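Local atomic coordinates of O-ureido-L-serine synthase (Streptomyces lavendulae, PDB entry 3X44), a protein that catalyses the pyridoxal phosphate-dependent addition of hydroxyurea to O-acetyl-L-serine, giving O-ureido-L-serine on the way to the antibiotic D-cycloserine. Residues 166-171 against 283-288; 246-251 against 300-305; 207-212 against 237-242. The protein carries 1 engineered substitution. All blocks are in the same frame, centred on the assembly; numbering follows the deposited sequence.

Interactions 1 and 3 both reach the larger, mixed sheet, but at different places: interaction 1 joins two neighbouring inner strands where they enter the sheet, whereas interaction 3 lays a short helix against strand 238-242, an outermost strand of the sheet within this chain. Interaction 2 stands apart from the sheet strands, fastening the loop 300-305 to helix 244-257, which follows that same outermost strand in the chain. Chemistry changes with place. Interaction 1, partly buried, relies on backbone bonds and a twice-gripped carboxylate; interaction 2, also partly buried, depends on one versatile arginine; interaction 3, at the surface, is a small, mainly apolar contact.

Interaction 1. Residues 166-171 against 283-288; sequences GKRLDH and GTVLLA
D170 and H171 meet V285, L286 and L287 in a parallel beta contact, where two inner strands, 171-174 and 285-290, enter the larger sheet of this fold-type II pyridoxal phosphate enzyme. H171 and L286 form the parallel bridge. H171 N gives its hydrogen to V285 O at 3.2 Å, and H171 O accepts the N-H of L287, N to O 2.9 Å. V285 O is gripped twice, since D170 N also reaches it, at 2.8 Å.

Just before the bridge a side chain takes over the role of the backbone. D170 CG lies anti to its carbonyl carbon (chi1 -59°), and OD2 accepts the N-H of V285, N to OD2 2.8 Å and nearly straight at 170°, through the anti lone pair. Its syn lone pair takes NE of R168, 2.8 Å away, in a salt bridge. A short acid suits this place, because OD2 has two lone pairs, one for the strand amide and one for the arginine, which probably favours the ionised form.

The extended chain of R168 brings its guanidinium over G283, whose carbonyl O sits 3.2 Å above the centre of the plane without being hydrogen-bonded to it. Glycine fits here because its backbone has positive phi and a beta carbon would collide with R168 NH1. A water links R168 NH2 to T284 OG1, which also bonds to P281 O.

Apolar side chains finish the contact. CD1 at the end of L169 comes within 4.0 Å of L287 CB, although the side chain starts off away from it. F164 of helix 147-164 packs on L169 and V285, and I160 on L287. Beyond the polar strip, H171 and L286 lie side by side, pointing the same way, with H171 CD2 3.5 Å from L286 CG, while the methyl CG2 of T284 meets the imidazole in plane at its NE2 edge.

Interaction 2. Residues 246-251 against 300-305; sequences TARDTS and TFLFDG
R248 of helix 244-257 reaches across to F301, L302 and D304, binding the loop that follows strand 285-290 to a helix of the cysteine synthase fold. The loop makes a short 3-10 turn at 301-302.

The polar part centres on the guanidinium. NH1 gives a hydrogen bond to F301 O, only 2.6 Å away, with the acceptor near the guanidinium plane. On another edge, NE and NH2 both grip one oxygen, D249 OD2, NE at 3.0 Å and NH2 at 3.1 Å. This side-on salt bridge comes from the next residue of the same helix, so D249 helps to fix how the guanidinium is turned toward the loop. A water accepts from NH1 at 3.0 Å and donates to D304 OD2 at 2.7 Å, joining two opposite charges that do not meet directly. Arginine suits the site, having enough N-H groups for all three partners. One turn further along, R252 binds the carbonyl oxygens of L302 and D304, so the helix holds the loop with two arginines.

Apolar contacts use the aliphatic part of the same side chain. R248 CG sits over the centre of the F301 ring, 3.6 Å from the centroid and 13° off the normal, a CH-pi contact that suits a flat aromatic residue here. I264 of helix 264-278 and Q218 also touch the F301 side chain. The bent arginine chain brings R248 CD to within 3.5 Å of L302 CA.

L302 suits its buried place, being branched and apolar, and its methyl CD1 packs on S251, close to both CB and OG, and also touches R248 O. L302 CD1 lies 3.5 Å from S251 OG, a hydroxyl hydrogen-bonded to A262 O.

Interaction 3. Residues 207-212 against 237-242; sequences AMLARG and DDLVTM
A207 O accepts the N-H of R211 at 3.0 Å, a helical bond between two residues that both touch T241 across the contact. The bond closes the first turn of the short, weakly bonded helix 208-211, which has another support at its start: the carboxylate of E202, from strand 197-203, takes the amide of L209 on OE1 and that of A210 on OE2. An acid suits this place, because its two oxygens can each take an amide of the first turn, and its charge probably favours that end of the helix.

Against this turn lies L239, pointing from strand 238-242. Its CG is anti to the backbone N (chi1 -179°), which carries it out from the strand. L239 CD2 touches A210 at two points, CA at 3.8 Å and CB at 3.9 Å. The small alanine lets the leucine methyl come right up to the helix backbone. L209 crosses L239 obliquely, its CG lying 4.0 Å from the same CD2. R233 touches both leucines, and I236 packs on L209, so part of the loop leading into the strand joins this apolar cluster.

Strands 197-203 and 238-242 run parallel as neighbours in the larger sheet, and helix 208-211 lies in the chain between them, making a beta-alpha-beta unit in which a long loop does most of the crossing. Strand 238-242 is an outermost strand of its sheet within the chain, and the contact is a small one near the surface. The cofactor site is not far: the side chain of L209 is about 7 Å from that of T179, a pyridoxal phosphate-binding residue.

Farther along the strand the packing is sparser. T241 presents its methyl CG2 to A207 CB at 4.3 Å and to R211 NH2 at 4.2 Å, while the R211 guanidinium folds back with one face centred over A207 CB.

Interaction 1. Residues 166-171 against 283-288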
loop_
_atom_site.group_PDB
_atom_site.type_symbol
_atom_site.label_atom_id
_atom_site.label_comp_id
_atom_site.label_asym_id
_atom_site.label_seq_id
_atom_site.Cartn_x
_atom_site.Cartn_y
_atom_site.Cartn_z
ATOM N N GLY A 166 2.698 18.264 -2.580
ATOM C CA GLY A 166 3.971 18.829 -2.173
ATOM C C GLY A 166 5.008 18.778 -3.280
ATOM O O GLY A 166 6.174 19.116 -3.059
ATOM N N LYS A 167 4.583 18.365 -4.474
ATOM C CA LYS A 167 5.482 18.254 -5.621
ATOM C C LYS A 167 5.024 19.059 -6.833
ATOM O O LYS A 167 3.859 19.431 -6.947
ATOM C CB LYS A 167 5.637 16.790 -6.021
ATOM C CG LYS A 167 6.445 15.969 -5.030
ATOM C CD LYS A 167 6.180 14.491 -5.207
ATOM C CE LYS A 167 6.526 13.718 -3.943
ATOM N NZ LYS A 167 7.899 14.039 -3.456
ATOM N N ARG A 168 5.954 19.313 -7.744
ATOM C CA ARG A 168 5.648 20.080 -8.945
ATOM C C ARG A 168 4.909 19.276 -10.015
ATOM O O ARG A 168 5.303 18.161 -10.358
ATOM C CB ARG A 168 6.936 20.645 -9.545
ATOM C CG ARG A 168 6.748 21.280 -10.917
ATOM C CD ARG A 168 7.843 22.290 -11.221
ATOM N NE ARG A 168 7.620 22.960 -12.499
ATOM C CZ ARG A 168 8.526 23.714 -13.113
ATOM N NH1 ARG A 168 9.720 23.896 -12.560
ATOM N NH2 ARG A 168 8.244 24.276 -14.283
ATOM N N LEU A 169 3.827 19.858 -10.527
ATOM C CA LEU A 169 3.025 19.256 -11.588
ATOM C C LEU A 169 2.517 20.415 -12.441
ATOM O O LEU A 169 1.828 21.305 -11.939
ATOM C CB LEU A 169 1.842 18.459 -11.019
ATOM C CG LEU A 169 0.946 17.805 -12.085
ATOM C CD1 LEU A 169 1.769 16.844 -12.933
ATOM C CD2 LEU A 169 -0.220 17.075 -11.419
ATOM N N ASP A 170 2.863 20.395 -13.723
ATOM C CA ASP A 170 2.482 21.455 -14.654
ATOM C C ASP A 170 1.404 21.127 -15.681
ATOM O O ASP A 170 0.595 21.989 -16.021
ATOM C CB ASP A 170 3.724 21.949 -15.393
ATOM C CG ASP A 170 4.774 22.483 -14.454
ATOM O OD1 ASP A 170 4.528 23.535 -13.832
ATOM O OD2 ASP A 170 5.836 21.843 -14.330
ATOM N N HIS A 171 1.400 19.901 -16.200
ATOM C CA HIS A 171 0.402 19.507 -17.197
ATOM C C HIS A 171 -0.150 18.113 -16.957
ATOM O O HIS A 171 0.588 17.207 -16.572
ATOM C CB HIS A 171 0.995 19.517 -18.604
ATOM C CG HIS A 171 1.865 20.695 -18.892
ATOM N ND1 HIS A 171 1.413 21.799 -19.583
ATOM C CD2 HIS A 171 3.165 20.936 -18.601
ATOM C CE1 HIS A 171 2.400 22.670 -19.703
ATOM N NE2 HIS A 171 3.473 22.170 -19.116
ATOM N N GLY A 283 12.485 22.088 -15.853
ATOM C CA GLY A 283 11.800 21.742 -14.617
ATOM C C GLY A 283 10.347 21.333 -14.800
ATOM O O GLY A 283 9.733 20.774 -13.891
ATOM N N THR A 284 9.800 21.607 -15.979
ATOM C CA THR A 284 8.408 21.281 -16.289
ATOM C C THR A 284 8.097 19.803 -16.054
ATOM O O THR A 284 8.803 18.925 -16.556
ATOM C CB THR A 284 8.082 21.637 -17.756
ATOM O OG1 THR A 284 8.162 23.058 -17.930
ATOM C CG2 THR A 284 6.683 21.162 -18.136
ATOM N N VAL A 285 7.045 19.540 -15.283
ATOM C CA VAL A 285 6.620 18.173 -14.981
ATOM C C VAL A 285 5.257 17.884 -15.618
ATOM O O VAL A 285 4.309 18.658 -15.458
ATOM C CB VAL A 285 6.511 17.932 -13.462
ATOM C CG1 VAL A 285 6.113 16.485 -13.204
ATOM C CG2 VAL A 285 7.840 18.243 -12.782
ATOM N N LEU A 286 5.167 16.767 -16.335
ATOM C CA LEU A 286 3.931 16.388 -17.004
ATOM C C LEU A 286 3.479 14.985 -16.644
ATOM O O LEU A 286 4.302 14.107 -16.405
ATOM C CB LEU A 286 4.117 16.467 -18.520
ATOM C CG LEU A 286 4.638 17.792 -19.075
ATOM C CD1 LEU A 286 6.165 17.743 -19.214
ATOM C CD2 LEU A 286 3.983 18.046 -20.424
ATOM N N LEU A 287 2.162 14.786 -16.616
ATOM C CA LEU A 287 1.567 13.488 -16.313
ATOM C C LEU A 287 0.658 13.059 -17.462
ATOM O O LEU A 287 -0.237 13.810 -17.868
ATOM C CB LEU A 287 0.745 13.559 -15.030
ATOM C CG LEU A 287 -0.036 12.286 -14.692
ATOM C CD1 LEU A 287 0.957 11.175 -14.319
ATOM C CD2 LEU A 287 -1.004 12.552 -13.542
ATOM N N ALA A 288 0.882 11.847 -17.969
ATOM C CA ALA A 288 0.097 11.300 -19.068
ATOM C C ALA A 288 -0.622 10.011 -18.673
ATOM O O ALA A 288 -0.046 9.143 -18.008
ATOM C CB ALA A 288 1.002 11.030 -20.273
HETATM O O HOH W 1 6.360 24.600 -16.790
#

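Interaction 2. Residues 246-251 against 300-305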
loop_
_atom_site.group_PDB
_atom_site.type_symbol
_atom_site.label_atom_id
_atom_site.label_comp_id
_atom_site.label_asym_id
_atom_site.label_seq_id
_atom_site.Cartn_x
_atom_site.Cartn_y
_atom_site.Cartn_z
ATOM N N THR A 246 1.634 8.616 -35.183
ATOM C CA THR A 246 2.561 9.100 -34.166
ATOM C C THR A 246 2.269 8.389 -32.842
ATOM O O THR A 246 3.181 7.999 -32.120
ATOM C CB THR A 246 2.405 10.610 -33.938
ATOM O OG1 THR A 246 2.722 11.315 -35.142
ATOM C CG2 THR A 246 3.327 11.069 -32.829
ATOM N N ALA A 247 0.986 8.224 -32.540
ATOM C CA ALA A 247 0.558 7.566 -31.308
ATOM C C ALA A 247 1.051 6.126 -31.278
ATOM O O ALA A 247 1.579 5.655 -30.266
ATOM C CB ALA A 247 -0.972 7.597 -31.205
ATOM N N ARG A 248 0.856 5.437 -32.399
ATOM C CA ARG A 248 1.258 4.046 -32.564
ATOM C C ARG A 248 2.765 3.903 -32.368
ATOM O O ARG A 248 3.235 2.989 -31.685
ATOM C CB ARG A 248 0.863 3.571 -33.970
ATOM C CG ARG A 248 0.809 2.068 -34.146
ATOM C CD ARG A 248 2.178 1.490 -34.485
ATOM N NE ARG A 248 2.875 2.240 -35.527
ATOM C CZ ARG A 248 2.794 1.971 -36.827
ATOM N NH1 ARG A 248 2.043 0.967 -37.253
ATOM N NH2 ARG A 248 3.477 2.698 -37.702
ATOM N N ASP A 249 3.516 4.817 -32.970
ATOM C CA ASP A 249 4.971 4.801 -32.870
ATOM C C ASP A 249 5.429 5.109 -31.447
ATOM O O ASP A 249 6.443 4.589 -30.985
ATOM C CB ASP A 249 5.572 5.831 -33.830
ATOM C CG ASP A 249 5.420 5.434 -35.284
ATOM O OD1 ASP A 249 5.709 6.281 -36.153
ATOM O OD2 ASP A 249 5.017 4.280 -35.560
ATOM N N THR A 250 4.677 5.953 -30.750
ATOM C CA THR A 250 5.038 6.314 -29.388
ATOM C C THR A 250 4.779 5.149 -28.429
ATOM O O THR A 250 5.510 4.960 -27.449
ATOM C CB THR A 250 4.279 7.580 -28.957
ATOM O OG1 THR A 250 4.526 8.617 -29.920
ATOM C CG2 THR A 250 4.745 8.056 -27.606
ATOM N N SER A 251 3.751 4.355 -28.722
ATOM C CA SER A 251 3.440 3.186 -27.899
ATOM C C SER A 251 4.588 2.185 -28.069
ATOM O O SER A 251 5.010 1.521 -27.120
ATOM C CB SER A 251 2.130 2.541 -28.357
ATOM O OG SER A 251 2.070 1.178 -27.966
ATOM N N THR A 300 -3.580 -5.379 -34.145
ATOM C CA THR A 300 -3.782 -4.050 -34.708
ATOM C C THR A 300 -2.533 -3.542 -35.417
ATOM O O THR A 300 -1.495 -4.204 -35.414
ATOM C CB THR A 300 -4.171 -3.060 -33.611
ATOM O OG1 THR A 300 -3.029 -2.789 -32.787
ATOM C CG2 THR A 300 -5.298 -3.646 -32.747
ATOM N N PHE A 301 -2.627 -2.358 -36.012
ATOM C CA PHE A 301 -1.492 -1.808 -36.733
ATOM C C PHE A 301 -0.313 -1.504 -35.825
ATOM O O PHE A 301 0.744 -1.074 -36.284
ATOM C CB PHE A 301 -1.914 -0.572 -37.541
ATOM C CG PHE A 301 -2.080 0.681 -36.732
ATOM C CD1 PHE A 301 -1.529 1.880 -37.184
ATOM C CD2 PHE A 301 -2.840 0.692 -35.571
ATOM C CE1 PHE A 301 -1.740 3.075 -36.491
ATOM C CE2 PHE A 301 -3.058 1.879 -34.870
ATOM C CZ PHE A 301 -2.507 3.075 -35.333
ATOM N N LEU A 302 -0.495 -1.749 -34.531
ATOM C CA LEU A 302 0.575 -1.526 -33.578
ATOM C C LEU A 302 1.680 -2.529 -33.890
ATOM O O LEU A 302 2.860 -2.295 -33.610
ATOM C CB LEU A 302 0.068 -1.743 -32.152
ATOM C CG LEU A 302 1.156 -1.784 -31.084
ATOM C CD1 LEU A 302 1.859 -0.426 -31.028
ATOM C CD2 LEU A 302 0.538 -2.131 -29.739
ATOM N N PHE A 303 1.280 -3.649 -34.482
ATOM C CA PHE A 303 2.214 -4.703 -34.825
ATOM C C PHE A 303 2.418 -4.893 -36.329
ATOM O O PHE A 303 2.842 -5.962 -36.777
ATOM C CB PHE A 303 1.762 -6.013 -34.172
ATOM C CG PHE A 303 2.092 -6.093 -32.706
ATOM C CD1 PHE A 303 1.293 -5.450 -31.762
ATOM C CD2 PHE A 303 3.212 -6.802 -32.269
ATOM C CE1 PHE A 303 1.599 -5.511 -30.406
ATOM C CE2 PHE A 303 3.529 -6.871 -30.919
ATOM C CZ PHE A 303 2.724 -6.224 -29.982
ATOM N N ASP A 304 2.119 -3.854 -37.106
ATOM C CA ASP A 304 2.315 -3.916 -38.553
ATOM C C ASP A 304 3.824 -4.057 -38.780
ATOM O O ASP A 304 4.611 -3.291 -38.227
ATOM C CB ASP A 304 1.823 -2.629 -39.223
ATOM C CG ASP A 304 0.340 -2.676 -39.583
ATOM O OD1 ASP A 304 -0.261 -3.775 -39.569
ATOM O OD2 ASP A 304 -0.224 -1.599 -39.880
ATOM N N GLY A 305 4.220 -5.042 -39.577
ATOM C CA GLY A 305 5.632 -5.245 -39.851
ATOM C C GLY A 305 6.384 -6.062 -38.814
ATOM O O GLY A 305 7.589 -6.287 -38.957
HETATM O O HOH W 2 1.461 0.463 -40.162
#

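Interaction 3. Residues 207-212 against 237-242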
loop_
_atom_site.group_PDB
_atom_site.type_symbol
_atom_site.label_atom_id
_atom_site.label_comp_id
_atom_site.label_asym_id
_atom_site.label_seq_id
_atom_site.Cartn_x
_atom_site.Cartn_y
_atom_site.Cartn_z
ATOM N N ALA A 207 -11.456 15.126 -34.793
ATOM C CA ALA A 207 -11.530 16.302 -33.931
ATOM C C ALA A 207 -12.988 16.742 -33.839
ATOM O O ALA A 207 -13.386 17.768 -34.402
ATOM C CB ALA A 207 -10.670 17.416 -34.499
ATOM N N MET A 208 -13.777 15.940 -33.133
ATOM C CA MET A 208 -15.201 16.191 -32.947
ATOM C C MET A 208 -15.480 17.441 -32.113
ATOM O O MET A 208 -16.325 18.257 -32.471
ATOM C CB MET A 208 -15.848 14.966 -32.286
ATOM C CG MET A 208 -17.371 14.980 -32.250
ATOM S SD MET A 208 -18.105 14.842 -33.890
ATOM C CE MET A 208 -18.799 16.448 -34.074
ATOM N N LEU A 209 -14.769 17.590 -31.002
ATOM C CA LEU A 209 -14.968 18.733 -30.118
ATOM C C LEU A 209 -14.364 20.025 -30.655
ATOM O O LEU A 209 -14.962 21.096 -30.531
ATOM C CB LEU A 209 -14.374 18.429 -28.741
ATOM C CG LEU A 209 -14.622 19.423 -27.608
ATOM C CD1 LEU A 209 -16.124 19.621 -27.394
ATOM C CD2 LEU A 209 -13.969 18.897 -26.338
ATOM N N ALA A 210 -13.182 19.923 -31.255
ATOM C CA ALA A 210 -12.504 21.097 -31.791
ATOM C C ALA A 210 -13.140 21.627 -33.069
ATOM O O ALA A 210 -13.394 22.829 -33.188
ATOM C CB ALA A 210 -11.028 20.785 -32.030
ATOM N N ARG A 211 -13.416 20.737 -34.018
ATOM C CA ARG A 211 -13.999 21.159 -35.287
ATOM C C ARG A 211 -15.274 20.436 -35.701
ATOM O O ARG A 211 -15.801 20.680 -36.785
ATOM C CB ARG A 211 -12.958 21.015 -36.392
ATOM C CG ARG A 211 -11.578 21.501 -35.986
ATOM C CD ARG A 211 -10.708 21.771 -37.197
ATOM N NE ARG A 211 -9.803 20.660 -37.471
ATOM C CZ ARG A 211 -8.738 20.365 -36.733
ATOM N NH1 ARG A 211 -8.440 21.102 -35.670
ATOM N NH2 ARG A 211 -7.971 19.329 -37.054
ATOM N N GLY A 212 -15.773 19.551 -34.849
ATOM C CA GLY A 212 -16.985 18.830 -35.188
ATOM C C GLY A 212 -16.751 17.818 -36.295
ATOM O O GLY A 212 -17.641 17.535 -37.100
ATOM N N ASP A 237 -7.957 23.343 -20.691
ATOM C CA ASP A 237 -7.140 24.533 -20.923
ATOM C C ASP A 237 -6.529 24.433 -22.312
ATOM O O ASP A 237 -6.399 25.429 -23.017
ATOM C CB ASP A 237 -6.013 24.634 -19.895
ATOM C CG ASP A 237 -6.528 24.715 -18.481
ATOM O OD1 ASP A 237 -6.165 23.835 -17.671
ATOM O OD2 ASP A 237 -7.297 25.657 -18.184
ATOM N N ASP A 238 -6.157 23.217 -22.704
ATOM C CA ASP A 238 -5.564 22.987 -24.012
ATOM C C ASP A 238 -6.248 21.849 -24.753
ATOM O O ASP A 238 -6.215 20.700 -24.308
ATOM C CB ASP A 238 -4.073 22.661 -23.874
ATOM C CG ASP A 238 -3.282 23.802 -23.286
ATOM O OD1 ASP A 238 -3.349 24.912 -23.844
ATOM O OD2 ASP A 238 -2.593 23.592 -22.266
ATOM N N LEU A 239 -6.862 22.178 -25.887
ATOM C CA LEU A 239 -7.534 21.195 -26.736
ATOM C C LEU A 239 -6.653 21.028 -27.983
ATOM O O LEU A 239 -6.580 21.922 -28.828
ATOM C CB LEU A 239 -8.930 21.702 -27.128
ATOM C CG LEU A 239 -9.794 20.785 -28.004
ATOM C CD1 LEU A 239 -9.935 19.420 -27.349
ATOM C CD2 LEU A 239 -11.169 21.423 -28.220
ATOM N N VAL A 240 -5.981 19.882 -28.079
ATOM C CA VAL A 240 -5.067 19.599 -29.185
ATOM C C VAL A 240 -5.418 18.331 -29.957
ATOM O O VAL A 240 -6.381 17.632 -29.627
ATOM C CB VAL A 240 -3.630 19.438 -28.656
ATOM C CG1 VAL A 240 -3.185 20.711 -27.956
ATOM C CG2 VAL A 240 -3.573 18.260 -27.681
ATOM N N THR A 241 -4.628 18.047 -30.992
ATOM C CA THR A 241 -4.817 16.851 -31.802
ATOM C C THR A 241 -3.546 16.017 -31.799
ATOM O O THR A 241 -2.468 16.502 -31.453
ATOM C CB THR A 241 -5.140 17.183 -33.271
ATOM O OG1 THR A 241 -4.140 18.067 -33.793
ATOM C CG2 THR A 241 -6.515 17.814 -33.391
ATOM N N MET A 242 -3.690 14.758 -32.185
ATOM C CA MET A 242 -2.576 13.822 -32.270
ATOM C C MET A 242 -2.961 12.802 -33.339
ATOM O O MET A 242 -4.069 12.259 -33.319
ATOM C CB MET A 242 -2.351 13.121 -30.927
ATOM C CG MET A 242 -1.322 11.990 -30.974
ATOM S SD MET A 242 0.283 12.499 -31.667
ATOM C CE MET A 242 0.788 13.749 -30.474
#